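Local coordinates for protein diaminopimelate decarboxylase (Methanocaldococcus jannaschii, PDB 1TWI) that catalyses the decarboxylation of meso-diaminopimelate to L-lysine, using pyridoxal 5'-phosphate as cofactor, in the last step of lysine biosynthesis, at residues S137-I142 / E200-V205; L251-Y256 / I381-A386. All coordinates share one frame; numbering follows the deposited sequence.

Contact 1: S137-I142 / E200-V205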
ATOM      1  N   SER A 137      24.409  -9.750 -13.667  1.00 11.63           N
ATOM      2  CA  SER A 137      23.364 -10.295 -14.542  1.00 11.59           C
ATOM      3  C   SER A 137      22.791  -9.149 -15.381  1.00 12.45           C
ATOM      4  O   SER A 137      22.610  -9.271 -16.612  1.00 11.21           O
ATOM      5  CB  SER A 137      22.248 -10.887 -13.684  1.00 12.44           C
ATOM      6  OG  SER A 137      21.231 -11.460 -14.507  1.00 14.04           O
ATOM      7  N   GLU A 138      22.479  -8.028 -14.713  1.00 11.84           N
ATOM      8  CA  GLU A 138      21.950  -6.862 -15.449  1.00 11.95           C
ATOM      9  C   GLU A 138      22.989  -6.349 -16.474  1.00 11.45           C
ATOM     10  O   GLU A 138      22.662  -6.048 -17.629  1.00 12.11           O
ATOM     11  CB  GLU A 138      21.560  -5.715 -14.479  1.00 14.16           C
ATOM     12  CG  GLU A 138      21.124  -4.415 -15.232  1.00 14.06           C
ATOM     13  CD  GLU A 138      20.946  -3.238 -14.291  1.00 13.90           C
ATOM     14  OE1 GLU A 138      20.740  -3.491 -13.073  1.00 12.64           O
ATOM     15  OE2 GLU A 138      20.996  -2.082 -14.783  1.00 12.86           O
ATOM     16  N   LEU A 139      24.254  -6.234 -16.059  1.00 11.28           N
ATOM     17  CA  LEU A 139      25.293  -5.759 -16.994  1.00 11.79           C
ATOM     18  C   LEU A 139      25.287  -6.646 -18.266  1.00 11.12           C
ATOM     19  O   LEU A 139      25.298  -6.117 -19.393  1.00 11.13           O
ATOM     20  CB  LEU A 139      26.721  -5.812 -16.358  1.00 12.30           C
ATOM     21  CG  LEU A 139      27.873  -5.452 -17.340  1.00 12.05           C
ATOM     22  CD1 LEU A 139      27.808  -3.972 -17.733  1.00 13.45           C
ATOM     23  CD2 LEU A 139      29.250  -5.762 -16.708  1.00 10.52           C
ATOM     24  N   ILE A 140      25.267  -7.963 -18.076  1.00 10.35           N
ATOM     25  CA  ILE A 140      25.262  -8.910 -19.219  1.00 11.56           C
ATOM     26  C   ILE A 140      24.026  -8.667 -20.109  1.00 11.10           C
ATOM     27  O   ILE A 140      24.137  -8.539 -21.345  1.00 10.95           O
ATOM     28  CB  ILE A 140      25.360 -10.407 -18.694  1.00 12.68           C
ATOM     29  CG1 ILE A 140      26.738 -10.605 -18.010  1.00 12.75           C
ATOM     30  CG2 ILE A 140      25.176 -11.467 -19.876  1.00 12.52           C
ATOM     31  CD1 ILE A 140      26.875 -11.954 -17.331  1.00 14.13           C
ATOM     32  N   LEU A 141      22.862  -8.508 -19.496  1.00 11.18           N
ATOM     33  CA  LEU A 141      21.662  -8.276 -20.278  1.00 12.99           C
ATOM     34  C   LEU A 141      21.727  -6.959 -21.029  1.00 12.83           C
ATOM     35  O   LEU A 141      21.312  -6.848 -22.207  1.00 11.78           O
ATOM     36  CB  LEU A 141      20.416  -8.340 -19.361  1.00 15.01           C
ATOM     37  CG  LEU A 141      19.100  -7.891 -20.037  1.00 17.89           C
ATOM     38  CD1 LEU A 141      18.726  -8.863 -21.172  1.00 18.52           C
ATOM     39  CD2 LEU A 141      17.975  -7.898 -18.972  1.00 16.13           C
ATOM     40  N   ILE A 142      22.274  -5.920 -20.395  1.00 12.68           N
ATOM     41  CA  ILE A 142      22.358  -4.634 -21.093  1.00 10.08           C
ATOM     42  C   ILE A 142      23.316  -4.725 -22.302  1.00 12.07           C
ATOM     43  O   ILE A 142      23.021  -4.197 -23.391  1.00 10.63           O
ATOM     44  CB  ILE A 142      22.892  -3.504 -20.144  1.00 10.82           C
ATOM     45  CG1 ILE A 142      21.794  -3.136 -19.105  1.00 10.58           C
ATOM     46  CG2 ILE A 142      23.320  -2.298 -20.940  1.00 11.13           C
ATOM     47  CD1 ILE A 142      22.361  -2.274 -17.892  1.00  7.19           C
ATOM     48  N   GLU A 200      31.867  -5.067 -25.604  1.00 20.78           N
ATOM     49  CA  GLU A 200      31.926  -4.132 -26.711  1.00 21.09           C
ATOM     50  C   GLU A 200      30.764  -3.206 -26.846  1.00 20.28           C
ATOM     51  O   GLU A 200      30.857  -2.235 -27.597  1.00 22.60           O
ATOM     52  CB  GLU A 200      32.069  -4.910 -28.025  1.00 23.83           C
ATOM     53  CG  GLU A 200      33.138  -5.982 -27.916  1.00 30.29           C
ATOM     54  CD  GLU A 200      33.441  -6.688 -29.265  1.00 35.73           C
ATOM     55  OE1 GLU A 200      32.485  -7.201 -29.924  1.00 37.98           O
ATOM     56  OE2 GLU A 200      34.634  -6.719 -29.656  1.00 38.20           O
ATOM     57  N   TYR A 201      29.658  -3.467 -26.150  1.00 18.41           N
ATOM     58  CA  TYR A 201      28.493  -2.608 -26.332  1.00 17.26           C
ATOM     59  C   TYR A 201      28.071  -1.758 -25.151  1.00 16.11           C
ATOM     60  O   TYR A 201      26.942  -1.323 -25.105  1.00 15.53           O
ATOM     61  CB  TYR A 201      27.280  -3.454 -26.840  1.00 18.74           C
ATOM     62  CG  TYR A 201      27.638  -4.292 -28.064  1.00 21.77           C
ATOM     63  CD1 TYR A 201      28.298  -5.499 -27.921  1.00 22.84           C
ATOM     64  CD2 TYR A 201      27.422  -3.808 -29.353  1.00 22.77           C
ATOM     65  CE1 TYR A 201      28.753  -6.206 -29.043  1.00 27.12           C
ATOM     66  CE2 TYR A 201      27.862  -4.508 -30.477  1.00 26.20           C
ATOM     67  CZ  TYR A 201      28.529  -5.699 -30.308  1.00 26.42           C
ATOM     68  OH  TYR A 201      28.994  -6.431 -31.397  1.00 30.93           O
ATOM     69  N   VAL A 202      28.969  -1.518 -24.200  1.00 16.72           N
ATOM     70  CA  VAL A 202      28.601  -0.655 -23.060  1.00 16.27           C
ATOM     71  C   VAL A 202      29.781   0.297 -22.914  1.00 16.95           C
ATOM     72  O   VAL A 202      30.895  -0.017 -23.340  1.00 17.44           O
ATOM     73  CB  VAL A 202      28.342  -1.441 -21.703  1.00 15.09           C
ATOM     74  CG1 VAL A 202      27.194  -2.486 -21.890  1.00 13.21           C
ATOM     75  CG2 VAL A 202      29.647  -2.154 -21.207  1.00 14.56           C
ATOM     76  N   ASN A 203      29.496   1.443 -22.310  1.00 17.38           N
ATOM     77  CA  ASN A 203      30.421   2.513 -22.073  1.00 17.19           C
ATOM     78  C   ASN A 203      30.307   2.864 -20.585  1.00 17.06           C
ATOM     79  O   ASN A 203      29.246   3.347 -20.143  1.00 16.42           O
ATOM     80  CB  ASN A 203      29.995   3.702 -22.950  1.00 19.94           C
ATOM     81  CG  ASN A 203      30.764   4.962 -22.654  1.00 21.63           C
ATOM     82  OD1 ASN A 203      30.155   6.008 -22.351  1.00 25.65           O
ATOM     83  ND2 ASN A 203      32.067   4.897 -22.746  1.00 21.28           N
ATOM     84  N   VAL A 204      31.396   2.618 -19.846  1.00 16.17           N
ATOM     85  CA  VAL A 204      31.497   2.862 -18.391  1.00 16.73           C
ATOM     86  C   VAL A 204      31.553   4.347 -18.124  1.00 14.93           C
ATOM     87  O   VAL A 204      32.527   4.989 -18.535  1.00 16.60           O
ATOM     88  CB  VAL A 204      32.791   2.190 -17.806  1.00 16.02           C
ATOM     89  CG1 VAL A 204      32.902   2.500 -16.284  1.00 16.48           C
ATOM     90  CG2 VAL A 204      32.711   0.656 -17.987  1.00 18.80           C
ATOM     91  N   VAL A 205      30.551   4.901 -17.438  1.00 14.83           N
ATOM     92  CA  VAL A 205      30.527   6.351 -17.164  1.00 13.31           C
ATOM     93  C   VAL A 205      30.436   6.775 -15.660  1.00 14.39           C
ATOM     94  O   VAL A 205      30.507   7.956 -15.363  1.00 13.93           O
ATOM     95  CB  VAL A 205      29.316   7.099 -17.850  1.00 13.82           C
ATOM     96  CG1 VAL A 205      29.409   7.049 -19.381  1.00 14.28           C
ATOM     97  CG2 VAL A 205      27.993   6.518 -17.342  1.00 12.78           C
TER
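No flat group takes part where Leu139 and Ile142 meet Val202: there is no ring face or edge in this contact, only branched aliphatic ends. The one aromatic ring of the two segments, that of Tyr201, leads away from 137-142 and lies instead against Asn143, Ala146 and Lys147, further along the same helix. The setting is the alpha/beta (TIM) barrel of the pyridoxal-binding domain. Helix 136-149 leads into strand 153-160, which pairs in parallel with strand 202-208. Val202, at the start of the latter, points out toward the helix. A beta-branched valine suits a strand start covered by a helix, since both methyls sit close to the backbone and can meet different partners. Ile142 sends CG2, anti to its backbone N, towards Val202 CG1, and the two methyls stand 4.0 Å apart as the side chains cross at about a right angle. Ile142 also rests on Ala153 and Val155 of the intervening strand. One helical turn earlier, where the backbones are further apart, Leu139 reaches across with a delta methyl instead of a CG2 branch, and it also touches Ala196 of helix 188-198. Leu139 CD1 is 4.3 Å from Val202 CG2.

Contact 2: L251-Y256 / I381-A386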
ATOM      1  N   LEU A 251      18.233  12.520   1.926  1.00 10.25           N
ATOM      2  CA  LEU A 251      18.173  13.608   2.945  1.00 11.70           C
ATOM      3  C   LEU A 251      16.772  13.638   3.617  1.00 12.38           C
ATOM      4  O   LEU A 251      15.750  13.676   2.927  1.00 12.94           O
ATOM      5  CB  LEU A 251      18.420  15.005   2.327  1.00 10.45           C
ATOM      6  CG  LEU A 251      18.527  16.147   3.354  1.00 12.01           C
ATOM      7  CD1 LEU A 251      19.808  15.882   4.222  1.00 10.54           C
ATOM      8  CD2 LEU A 251      18.734  17.532   2.604  1.00 13.96           C
ATOM      9  N   GLY A 252      16.738  13.645   4.951  1.00 11.89           N
ATOM     10  CA  GLY A 252      15.477  13.641   5.686  1.00 12.63           C
ATOM     11  C   GLY A 252      14.773  14.988   5.686  1.00 11.81           C
ATOM     12  O   GLY A 252      15.426  16.001   5.514  1.00 11.07           O
ATOM     13  N   ILE A 253      13.454  15.002   5.846  1.00 10.18           N
ATOM     14  CA  ILE A 253      12.731  16.256   5.857  1.00 12.26           C
ATOM     15  C   ILE A 253      12.139  16.444   7.275  1.00 11.56           C
ATOM     16  O   ILE A 253      11.987  15.481   8.039  1.00 13.26           O
ATOM     17  CB  ILE A 253      11.611  16.285   4.739  1.00 11.26           C
ATOM     18  CG1 ILE A 253      10.493  15.289   5.065  1.00 11.63           C
ATOM     19  CG2 ILE A 253      12.245  16.008   3.368  1.00 10.58           C
ATOM     20  CD1 ILE A 253       9.172  15.988   5.648  1.00  9.00           C
ATOM     21  N   PRO A 254      11.788  17.682   7.643  1.00 11.73           N
ATOM     22  CA  PRO A 254      11.254  17.859   9.006  1.00 11.63           C
ATOM     23  C   PRO A 254       9.790  17.446   9.302  1.00 13.72           C
ATOM     24  O   PRO A 254       8.906  18.299   9.358  1.00 12.92           O
ATOM     25  CB  PRO A 254      11.547  19.360   9.283  1.00 11.53           C
ATOM     26  CG  PRO A 254      11.376  20.020   7.888  1.00 11.07           C
ATOM     27  CD  PRO A 254      11.857  18.954   6.887  1.00  9.85           C
ATOM     28  N   TYR A 255       9.538  16.144   9.488  1.00 11.59           N
ATOM     29  CA  TYR A 255       8.198  15.728   9.804  1.00 12.64           C
ATOM     30  C   TYR A 255       7.850  16.284  11.197  1.00 13.05           C
ATOM     31  O   TYR A 255       6.738  16.738  11.397  1.00 12.16           O
ATOM     32  CB  TYR A 255       8.081  14.206   9.828  1.00 11.64           C
ATOM     33  CG  TYR A 255       8.060  13.625   8.436  1.00 12.94           C
ATOM     34  CD1 TYR A 255       6.953  13.808   7.576  1.00 11.70           C
ATOM     35  CD2 TYR A 255       9.169  12.928   7.966  1.00 10.67           C
ATOM     36  CE1 TYR A 255       6.966  13.283   6.252  1.00 11.51           C
ATOM     37  CE2 TYR A 255       9.204  12.415   6.637  1.00 13.81           C
ATOM     38  CZ  TYR A 255       8.098  12.593   5.801  1.00 12.84           C
ATOM     39  OH  TYR A 255       8.135  12.035   4.530  1.00 14.76           O
ATOM     40  N   TYR A 256       8.790  16.171  12.144  1.00 14.12           N
ATOM     41  CA  TYR A 256       8.663  16.728  13.491  1.00 17.23           C
ATOM     42  C   TYR A 256       9.084  18.193  13.323  1.00 16.96           C
ATOM     43  O   TYR A 256      10.043  18.466  12.627  1.00 16.58           O
ATOM     44  CB  TYR A 256       9.612  16.008  14.464  1.00 18.30           C
ATOM     45  CG  TYR A 256       8.979  14.747  15.000  1.00 19.14           C
ATOM     46  CD1 TYR A 256       7.979  14.809  15.958  1.00 20.28           C
ATOM     47  CD2 TYR A 256       9.358  13.492  14.508  1.00 19.97           C
ATOM     48  CE1 TYR A 256       7.379  13.646  16.413  1.00 23.76           C
ATOM     49  CE2 TYR A 256       8.760  12.321  14.961  1.00 20.46           C
ATOM     50  CZ  TYR A 256       7.790  12.408  15.902  1.00 20.61           C
ATOM     51  OH  TYR A 256       7.237  11.251  16.368  1.00 23.08           O
ATOM     52  N   ILE A 381      -3.143  17.355   6.921  1.00 12.87           N
ATOM     53  CA  ILE A 381      -2.067  16.463   7.342  1.00 10.99           C
ATOM     54  C   ILE A 381      -0.894  16.956   6.528  1.00 11.70           C
ATOM     55  O   ILE A 381      -0.901  16.936   5.278  1.00 10.09           O
ATOM     56  CB  ILE A 381      -2.419  14.995   6.970  1.00 13.64           C
ATOM     57  CG1 ILE A 381      -3.705  14.577   7.723  1.00 13.72           C
ATOM     58  CG2 ILE A 381      -1.240  14.031   7.371  1.00 12.32           C
ATOM     59  CD1 ILE A 381      -4.452  13.322   6.992  1.00 15.06           C
ATOM     60  N   PHE A 382       0.143  17.392   7.234  1.00 10.96           N
ATOM     61  CA  PHE A 382       1.333  17.945   6.588  1.00 10.64           C
ATOM     62  C   PHE A 382       2.326  16.965   5.990  1.00 10.30           C
ATOM     63  O   PHE A 382       2.414  15.823   6.401  1.00 11.64           O
ATOM     64  CB  PHE A 382       2.171  18.750   7.592  1.00 11.04           C
ATOM     65  CG  PHE A 382       1.639  20.139   7.889  1.00 13.84           C
ATOM     66  CD1 PHE A 382       0.257  20.367   7.987  1.00 12.62           C
ATOM     67  CD2 PHE A 382       2.518  21.180   8.140  1.00 13.05           C
ATOM     68  CE1 PHE A 382      -0.225  21.634   8.352  1.00 14.13           C
ATOM     69  CE2 PHE A 382       2.061  22.474   8.513  1.00 11.62           C
ATOM     70  CZ  PHE A 382       0.687  22.686   8.617  1.00 13.71           C
ATOM     71  N   ASP A 383       3.086  17.477   5.025  1.00 10.31           N
ATOM     72  CA  ASP A 383       4.250  16.798   4.489  1.00  9.17           C
ATOM     73  C   ASP A 383       3.913  15.456   3.828  1.00 10.57           C
ATOM     74  O   ASP A 383       4.521  14.434   4.116  1.00 10.20           O
ATOM     75  CB  ASP A 383       5.225  16.616   5.660  1.00 10.04           C
ATOM     76  CG  ASP A 383       5.618  17.953   6.301  1.00 13.38           C
ATOM     77  OD1 ASP A 383       5.922  18.898   5.530  1.00 12.38           O
ATOM     78  OD2 ASP A 383       5.623  18.083   7.551  1.00 13.23           O
ATOM     79  N   VAL A 384       2.946  15.489   2.934  1.00  9.61           N
ATOM     80  CA  VAL A 384       2.546  14.270   2.244  1.00  8.32           C
ATOM     81  C   VAL A 384       2.881  14.359   0.752  1.00  9.68           C
ATOM     82  O   VAL A 384       2.305  13.622  -0.070  1.00 10.90           O
ATOM     83  CB  VAL A 384       1.052  14.076   2.388  1.00  8.72           C
ATOM     84  CG1 VAL A 384       0.670  13.683   3.843  1.00  9.41           C
ATOM     85  CG2 VAL A 384       0.306  15.414   1.942  1.00  6.85           C
ATOM     86  N   GLY A 385       3.757  15.296   0.366  1.00 10.42           N
ATOM     87  CA  GLY A 385       4.104  15.391  -1.064  1.00 10.13           C
ATOM     88  C   GLY A 385       4.917  14.224  -1.644  1.00  9.16           C
ATOM     89  O   GLY A 385       4.976  14.039  -2.857  1.00  9.91           O
ATOM     90  N   ALA A 386       5.543  13.446  -0.768  1.00 10.62           N
ATOM     91  CA  ALA A 386       6.394  12.307  -1.161  1.00 10.19           C
ATOM     92  C   ALA A 386       5.849  11.013  -0.549  1.00  9.59           C
ATOM     93  O   ALA A 386       5.508  10.999   0.620  1.00 10.52           O
ATOM     94  CB  ALA A 386       7.861  12.540  -0.656  1.00  8.27           C
TER
HETATM   95  O   HOH W   1       6.274  12.728   2.688  1.00 12.10           O
HETATM   96  O   HOH W   2       4.865  16.442   9.525  1.00 12.93           O
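Bordering the substrate pocket, this contact brings Ile253 and Tyr255 against Asp383, next to Arg293 and Arg329, which line the pocket of the bound L-lysine and are inferred to bind the substrate. The Tyr255 ring has Ile253 CD1 over the centre of one face, 3.4 Å above its plane. At its edge, near the ring plane, lies the backbone carbonyl of Asp383, with O 3.4 Å from Tyr255 CE1. Asp383 CB is also close, 3.8 Å from Tyr255 CE1, while the carboxylate is turned 83° from the ring. Ile253 reaches this place because CG1 lies between backbone N and carbonyl carbon (chi1 68°); its CD1 then packs 4.0 Å from Asp383 CB. The chain turns sharply here, with Pro254 at the centre of an inverse gamma turn. Segment 251-256 follows strand 244-246 of the TIM barrel, whereas 381-386 leaves strand 378-382 of the mixed sheet, so the contact ties barrel to beta domain. Tyrosine suits the junction by pairing an apolar face with a polar end. Tyr255 OH donates to water 1 at 2.7 Å, and that water donates to both Asp383 O and Ala386 O. The same hydroxyl is hydrogen-bonded to Arg293 NH1, and the ring makes a cation-pi contact with Arg329. An acid suits position 383 because Asp383 OD2 forms a salt bridge with Lys257, whose NZ also bonds Pro254 O. Water 2 donates to Asp383 OD2 and to Tyr255 O, at 2.7 Å from Tyr255 O.

Overall arrangement
Both contacts involve the TIM barrel, but in different regions of it: their centres are about 37 Å apart and their nearest atoms about 22 Å. Contact 1 joins elements of the barrel alone, its centre about 27 Å from that of the chain and away from the annotated sites; its helix also meets the second subunit, where Ser137 OG is hydrogen-bonded to His308 ND1 of that subunit. Contact 2, its centre about 11 Å from that of the chain, links barrel and beta domain beside the active site, the side chain of Ile253 being about 7 Å from a bound pyridoxal-5'-phosphate. In sequence, both segments of contact 1 precede those of contact 2.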